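Local coordinates for protein probable histone-lysine N-methyltransferase, H3 lysine-9 specific SUVH9 (Arabidopsis thaliana, PDB 4NJ5) that lacks histone methyltransferase activity but acts in gene silencing, probably by binding methylated DNA and recruiting RNA polymerase V to chromatin, at residues L336-G341 against N479-P484; Q472-D477 against R485-A490. All coordinates share one frame; numbering follows the deposited sequence.

Contact 1: L336-G341 against N479-P484. With ZN (zinc ion), chain B; ZN (zinc ion), chain C.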
loop_
_atom_site.group_PDB
_atom_site.type_symbol
_atom_site.label_atom_id
_atom_site.label_comp_id
_atom_site.label_asym_id
_atom_site.label_seq_id
_atom_site.Cartn_x
_atom_site.Cartn_y
_atom_site.Cartn_z
ATOM N N LEU A 336 -19.615 2.503 -10.733
ATOM C CA LEU A 336 -19.293 3.599 -11.634
ATOM C C LEU A 336 -18.941 4.856 -10.849
ATOM O O LEU A 336 -19.684 5.278 -9.963
ATOM C CB LEU A 336 -20.470 3.879 -12.572
ATOM C CG LEU A 336 -20.273 4.955 -13.640
ATOM C CD1 LEU A 336 -19.148 4.572 -14.593
ATOM C CD2 LEU A 336 -21.569 5.178 -14.395
ATOM N N ILE A 337 -17.802 5.450 -11.178
ATOM C CA ILE A 337 -17.391 6.691 -10.541
ATOM C C ILE A 337 -17.555 7.876 -11.491
ATOM O O ILE A 337 -17.025 7.873 -12.606
ATOM C CB ILE A 337 -15.931 6.622 -10.057
ATOM C CG1 ILE A 337 -15.746 5.455 -9.082
ATOM C CG2 ILE A 337 -15.528 7.939 -9.410
ATOM C CD1 ILE A 337 -14.326 5.287 -8.581
ATOM N N HIS A 338 -18.305 8.881 -11.047
ATOM C CA HIS A 338 -18.443 10.125 -11.797
ATOM C C HIS A 338 -17.529 11.194 -11.206
ATOM O O HIS A 338 -17.843 11.791 -10.172
ATOM C CB HIS A 338 -19.892 10.621 -11.775
ATOM C CG HIS A 338 -20.873 9.672 -12.392
ATOM N ND1 HIS A 338 -21.234 9.734 -13.719
ATOM C CD2 HIS A 338 -21.576 8.644 -11.857
ATOM C CE1 HIS A 338 -22.116 8.782 -13.980
ATOM N NE2 HIS A 338 -22.340 8.109 -12.867
ATOM N N GLU A 339 -16.392 11.424 -11.853
ATOM C CA GLU A 339 -15.496 12.497 -11.442
ATOM C C GLU A 339 -15.983 13.817 -12.017
ATOM O O GLU A 339 -16.750 13.835 -12.976
ATOM C CB GLU A 339 -14.056 12.218 -11.888
ATOM C CG GLU A 339 -13.342 11.183 -11.032
ATOM C CD GLU A 339 -11.878 11.008 -11.399
ATOM O OE1 GLU A 339 -11.343 11.829 -12.178
ATOM O OE2 GLU A 339 -11.264 10.043 -10.897
ATOM N N CYS A 340 -15.547 14.922 -11.426
ATOM C CA CYS A 340 -15.879 16.233 -11.961
ATOM C C CYS A 340 -15.182 16.448 -13.295
ATOM O O CYS A 340 -14.069 15.970 -13.506
ATOM C CB CYS A 340 -15.484 17.326 -10.978
ATOM S SG CYS A 340 -16.335 17.205 -9.401
ATOM N N GLY A 341 -15.847 17.163 -14.196
ATOM C CA GLY A 341 -15.284 17.465 -15.499
ATOM C C GLY A 341 -15.271 18.954 -15.794
ATOM O O GLY A 341 -15.369 19.777 -14.881
ATOM N N ASN A 479 -19.278 11.644 -21.045
ATOM C CA ASN A 479 -20.396 11.150 -20.241
ATOM C C ASN A 479 -21.223 9.999 -20.816
ATOM O O ASN A 479 -22.429 9.928 -20.594
ATOM C CB ASN A 479 -21.310 12.303 -19.826
ATOM C CG ASN A 479 -21.234 12.585 -18.344
ATOM O OD1 ASN A 479 -20.891 11.707 -17.552
ATOM N ND2 ASN A 479 -21.548 13.812 -17.957
ATOM N N SER A 480 -20.572 9.089 -21.527
ATOM C CA SER A 480 -21.254 7.915 -22.051
ATOM C C SER A 480 -21.140 6.743 -21.086
ATOM O O SER A 480 -20.045 6.233 -20.858
ATOM C CB SER A 480 -20.677 7.518 -23.408
ATOM O OG SER A 480 -21.250 6.305 -23.866
ATOM N N LEU A 481 -22.272 6.317 -20.529
ATOM C CA LEU A 481 -22.305 5.167 -19.623
ATOM C C LEU A 481 -21.763 3.893 -20.268
ATOM O O LEU A 481 -21.254 3.010 -19.580
ATOM C CB LEU A 481 -23.728 4.911 -19.115
ATOM C CG LEU A 481 -24.291 5.783 -17.988
ATOM C CD1 LEU A 481 -23.221 6.666 -17.358
ATOM C CD2 LEU A 481 -25.464 6.617 -18.477
ATOM N N MET A 482 -21.874 3.804 -21.589
ATOM C CA MET A 482 -21.430 2.621 -22.317
ATOM C C MET A 482 -19.909 2.516 -22.369
ATOM O O MET A 482 -19.362 1.421 -22.513
ATOM C CB MET A 482 -21.994 2.631 -23.740
ATOM C CG MET A 482 -23.504 2.837 -23.829
ATOM S SD MET A 482 -24.481 1.379 -23.405
ATOM C CE MET A 482 -24.767 1.624 -21.651
ATOM N N PHE A 483 -19.225 3.649 -22.251
ATOM C CA PHE A 483 -17.774 3.664 -22.414
ATOM C C PHE A 483 -16.990 4.342 -21.287
ATOM O O PHE A 483 -16.213 5.259 -21.543
ATOM C CB PHE A 483 -17.406 4.310 -23.751
ATOM C CG PHE A 483 -17.621 3.417 -24.936
ATOM C CD1 PHE A 483 -16.727 2.399 -25.219
ATOM C CD2 PHE A 483 -18.711 3.597 -25.773
ATOM C CE1 PHE A 483 -16.917 1.575 -26.311
ATOM C CE2 PHE A 483 -18.908 2.774 -26.867
ATOM C CZ PHE A 483 -18.009 1.763 -27.136
ATOM N N PRO A 484 -17.164 3.879 -20.039
ATOM C CA PRO A 484 -16.361 4.498 -18.984
ATOM C C PRO A 484 -14.916 4.040 -19.088
ATOM O O PRO A 484 -14.640 3.027 -19.726
ATOM C CB PRO A 484 -16.988 3.942 -17.707
ATOM C CG PRO A 484 -17.483 2.598 -18.111
ATOM C CD PRO A 484 -17.968 2.752 -19.530
HETATM ZN ZN ZN B . -18.403 18.188 -9.996
HETATM ZN ZN ZN C . -15.496 18.767 -7.781
#
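Leu336 reaches from the pre-SET region to the hairpin loop of the SET domain and meets it with both methyls: CD2 touches CD1 of Leu481, 3.7 Å away, while CD1 rests against CB of Pro484 at 3.8 Å. The leucine side chain crosses those of both partners at about a right angle. Its CG stands anti to the backbone N (chi1 -177°), and the branching at CG lets one residue serve two neighbours. Leu481 CD1 has a second partner in His338, whose CE1 lies 4.1 Å off; the methyl sits at the ring edge, near its plane. At the same edge Asn479 OD1 approaches His338 ND1, but at 4.3 Å this is proximity without a hydrogen bond. ND1 is buried by the contact and has no partner in the model.

No hydrogen bond joins the two segments, and the modest contact is mainly apolar, near the surface. The loop is shaped by a type I beta turn from Ser480 to Phe483, closed by Phe483 N donating to Ser480 O. Leu481 holds the second position of this turn, and the end of its side chain comes close to Leu336. Pro484, with its compact ring and no backbone N-H to satisfy, leads into strand 485-490 and also packs on Phe473. In segment 336-341, Asn318 OD1 accepts from the backbone N of His338, and Glu339 OE2 is hydrogen-bonded to Thr355 OG1.

Two residues beyond His338 the chain enters the triangular three-zinc cluster of the pre-SET domain. A thiolate can bridge two metals, which suits cysteine to this place: Cys340 SG binds one zinc with Cys302, Cys314 and Cys344 and another with Cys308, Cys346 and Cys350, and both zinc ions lie 2.4 Å from Cys340 SG.

Contact 2: Q472-D477 against R485-A490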
loop_
_atom_site.group_PDB
_atom_site.type_symbol
_atom_site.label_atom_id
_atom_site.label_comp_id
_atom_site.label_asym_id
_atom_site.label_seq_id
_atom_site.Cartn_x
_atom_site.Cartn_y
_atom_site.Cartn_z
ATOM N N GLN A 472 -11.939 0.006 -11.159
ATOM C CA GLN A 472 -13.119 0.858 -11.050
ATOM C C GLN A 472 -13.411 1.514 -12.393
ATOM O O GLN A 472 -12.497 1.976 -13.080
ATOM C CB GLN A 472 -12.915 1.940 -9.986
ATOM C CG GLN A 472 -12.802 1.422 -8.556
ATOM C CD GLN A 472 -14.138 1.002 -7.968
ATOM O OE1 GLN A 472 -14.806 1.785 -7.285
ATOM N NE2 GLN A 472 -14.531 -0.245 -8.225
ATOM N N PHE A 473 -14.685 1.560 -12.768
ATOM C CA PHE A 473 -15.087 2.261 -13.981
ATOM C C PHE A 473 -15.357 3.739 -13.686
ATOM O O PHE A 473 -16.185 4.073 -12.836
ATOM C CB PHE A 473 -16.303 1.589 -14.632
ATOM C CG PHE A 473 -16.025 0.197 -15.140
ATOM C CD1 PHE A 473 -15.084 -0.018 -16.135
ATOM C CD2 PHE A 473 -16.707 -0.895 -14.624
ATOM C CE1 PHE A 473 -14.822 -1.299 -16.604
ATOM C CE2 PHE A 473 -16.452 -2.179 -15.091
ATOM C CZ PHE A 473 -15.508 -2.379 -16.081
ATOM N N VAL A 474 -14.654 4.599 -14.405
ATOM C CA VAL A 474 -14.674 6.007 -14.198
ATOM C C VAL A 474 -15.018 6.852 -15.410
ATOM O O VAL A 474 -14.597 6.617 -16.491
ATOM C CB VAL A 474 -13.372 6.489 -13.586
ATOM C CG1 VAL A 474 -13.335 7.978 -13.487
ATOM C CG2 VAL A 474 -13.163 5.861 -12.250
ATOM N N LEU A 475 -15.797 7.880 -15.163
ATOM C CA LEU A 475 -16.078 8.871 -16.144
ATOM C C LEU A 475 -15.520 10.192 -15.725
ATOM O O LEU A 475 -15.679 10.613 -14.606
ATOM C CB LEU A 475 -17.559 8.986 -16.347
ATOM C CG LEU A 475 -18.218 7.846 -17.045
ATOM C CD1 LEU A 475 -19.698 7.982 -16.880
ATOM C CD2 LEU A 475 -17.828 7.805 -18.503
ATOM N N HIS A 476 -14.813 10.842 -16.619
ATOM C CA HIS A 476 -14.446 12.209 -16.396
ATOM C C HIS A 476 -14.525 13.078 -17.594
ATOM O O HIS A 476 -15.151 14.108 -17.571
ATOM C CB HIS A 476 -13.130 12.357 -15.681
ATOM C CG HIS A 476 -11.988 11.807 -16.422
ATOM N ND1 HIS A 476 -11.307 12.507 -17.292
ATOM C CD2 HIS A 476 -11.425 10.584 -16.392
ATOM C CE1 HIS A 476 -10.356 11.757 -17.787
ATOM N NE2 HIS A 476 -10.418 10.599 -17.213
ATOM N N ASP A 477 -13.790 12.727 -18.612
ATOM C CA ASP A 477 -13.783 13.467 -19.843
ATOM C C ASP A 477 -15.019 13.402 -20.757
ATOM O O ASP A 477 -15.236 14.278 -21.504
ATOM C CB ASP A 477 -12.487 13.244 -20.587
ATOM C CG ASP A 477 -12.320 11.859 -21.007
ATOM O OD1 ASP A 477 -12.798 10.972 -20.322
ATOM O OD2 ASP A 477 -11.692 11.679 -22.018
ATOM N N ARG A 485 -14.002 4.774 -18.468
ATOM C CA ARG A 485 -12.608 4.364 -18.464
ATOM C C ARG A 485 -12.356 3.284 -17.417
ATOM O O ARG A 485 -13.148 3.097 -16.492
ATOM C CB ARG A 485 -11.689 5.567 -18.248
ATOM C CG ARG A 485 -11.847 6.622 -19.331
ATOM C CD ARG A 485 -10.747 7.659 -19.296
ATOM N NE ARG A 485 -10.849 8.550 -20.445
ATOM C CZ ARG A 485 -10.194 8.381 -21.590
ATOM N NH1 ARG A 485 -10.359 9.245 -22.585
ATOM N NH2 ARG A 485 -9.370 7.352 -21.739
ATOM N N VAL A 486 -11.257 2.561 -17.588
ATOM C CA VAL A 486 -10.871 1.512 -16.663
ATOM C C VAL A 486 -9.721 2.033 -15.814
ATOM O O VAL A 486 -8.619 2.254 -16.321
ATOM C CB VAL A 486 -10.430 0.244 -17.426
ATOM C CG1 VAL A 486 -10.202 -0.913 -16.468
ATOM C CG2 VAL A 486 -11.469 -0.126 -18.483
ATOM N N MET A 487 -9.981 2.252 -14.528
ATOM C CA MET A 487 -8.976 2.821 -13.637
ATOM C C MET A 487 -8.560 1.825 -12.562
ATOM O O MET A 487 -9.402 1.161 -11.960
ATOM C CB MET A 487 -9.495 4.108 -12.998
ATOM C CG MET A 487 -9.884 5.184 -14.001
ATOM S SD MET A 487 -8.479 5.756 -14.967
ATOM C CE MET A 487 -9.183 7.177 -15.806
ATOM N N LEU A 488 -7.259 1.727 -12.322
ATOM C CA LEU A 488 -6.734 0.739 -11.390
ATOM C C LEU A 488 -6.347 1.360 -10.059
ATOM O O LEU A 488 -5.775 2.448 -10.010
ATOM C CB LEU A 488 -5.536 0.015 -12.000
ATOM C CG LEU A 488 -5.824 -0.625 -13.357
ATOM C CD1 LEU A 488 -4.567 -1.246 -13.925
ATOM C CD2 LEU A 488 -6.932 -1.663 -13.234
ATOM N N PHE A 489 -6.667 0.655 -8.980
ATOM C CA PHE A 489 -6.364 1.136 -7.642
ATOM C C PHE A 489 -5.646 0.060 -6.845
ATOM O O PHE A 489 -5.958 -1.123 -6.967
ATOM C CB PHE A 489 -7.649 1.526 -6.909
ATOM C CG PHE A 489 -8.369 2.701 -7.513
ATOM C CD1 PHE A 489 -9.136 2.550 -8.660
ATOM C CD2 PHE A 489 -8.299 3.950 -6.918
ATOM C CE1 PHE A 489 -9.804 3.627 -9.211
ATOM C CE2 PHE A 489 -8.969 5.035 -7.467
ATOM C CZ PHE A 489 -9.722 4.872 -8.614
ATOM N N ALA A 490 -4.689 0.474 -6.020
ATOM C CA ALA A 490 -4.044 -0.440 -5.092
ATOM C C ALA A 490 -5.071 -0.915 -4.074
ATOM O O ALA A 490 -5.793 -0.111 -3.490
ATOM C CB ALA A 490 -2.881 0.243 -4.396
#
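Arg485 and Asp477 clasp the loop end of this antiparallel hairpin with a two-pronged salt bridge. Arg485 NE donates to Asp477 OD1 at 3.1 Å, nearly straight at 176°, and Arg485 NH1 to Asp477 OD2 at 2.8 Å. Both oxygens are met on their syn side, although the carboxylate is turned 37° from the guanidinium plane. The third nitrogen, NH2, is taken by Glu389 and by the carbonyl of Thr285, so all three guanidinium nitrogens of this buried residue have acceptors; two carboxylates would be expected to stabilise its charge. The arginine chain, extended from CG to NE, passes His476, whose NE2 lies 3.6 Å from Arg485 CD.

Along the strands, Gln472 N donates to Met487 O and Met487 N to Gln472 O, both at 2.9 Å; Val474 N donates to Arg485 O (3.0 Å) and Arg485 N to Val474 O (2.8 Å). Between them Phe473 and Val486 form a non-hydrogen-bonded pair, and Arg485 O also takes the CA-H of Phe473. Gln472 bends at chi2 (-76°), which turns CD; its amide end leads away from the partner strand, OE1 accepting from Lys334 N, while CB packs 3.6 Å from Phe489 CE1. Beta-branched Val474 suits a strand and sets CB 3.7 Å from Met487 CG; flexible Met487 carries CE to the edge of the His476 ring. This is a beta hairpin within the mixed sheet of the SET domain.

In the fold
The two contacts share one hairpin: contact 2 pairs its strands, and contact 1 uses the loop between them. Their centres lie 9 Å apart. Strand 337-338 runs parallel to strand 469-475 at the sheet's edge, with probable hydrogen bonds from Ile337 N to Phe473 O (2.7 Å) and from Leu475 N to Ile337 O (2.8 Å), so the pre-SET region adds a strand to the SET sheet. Leu336 CD1 also packs 3.5 Å from Phe473 O. The zinc cluster includes Cys340 of contact 1; at their nearest atoms, the side chains of His476 in contact 2 and Cys340 are about 7 Å apart, and a zinc ion is about 10 Å from the His476 side chain.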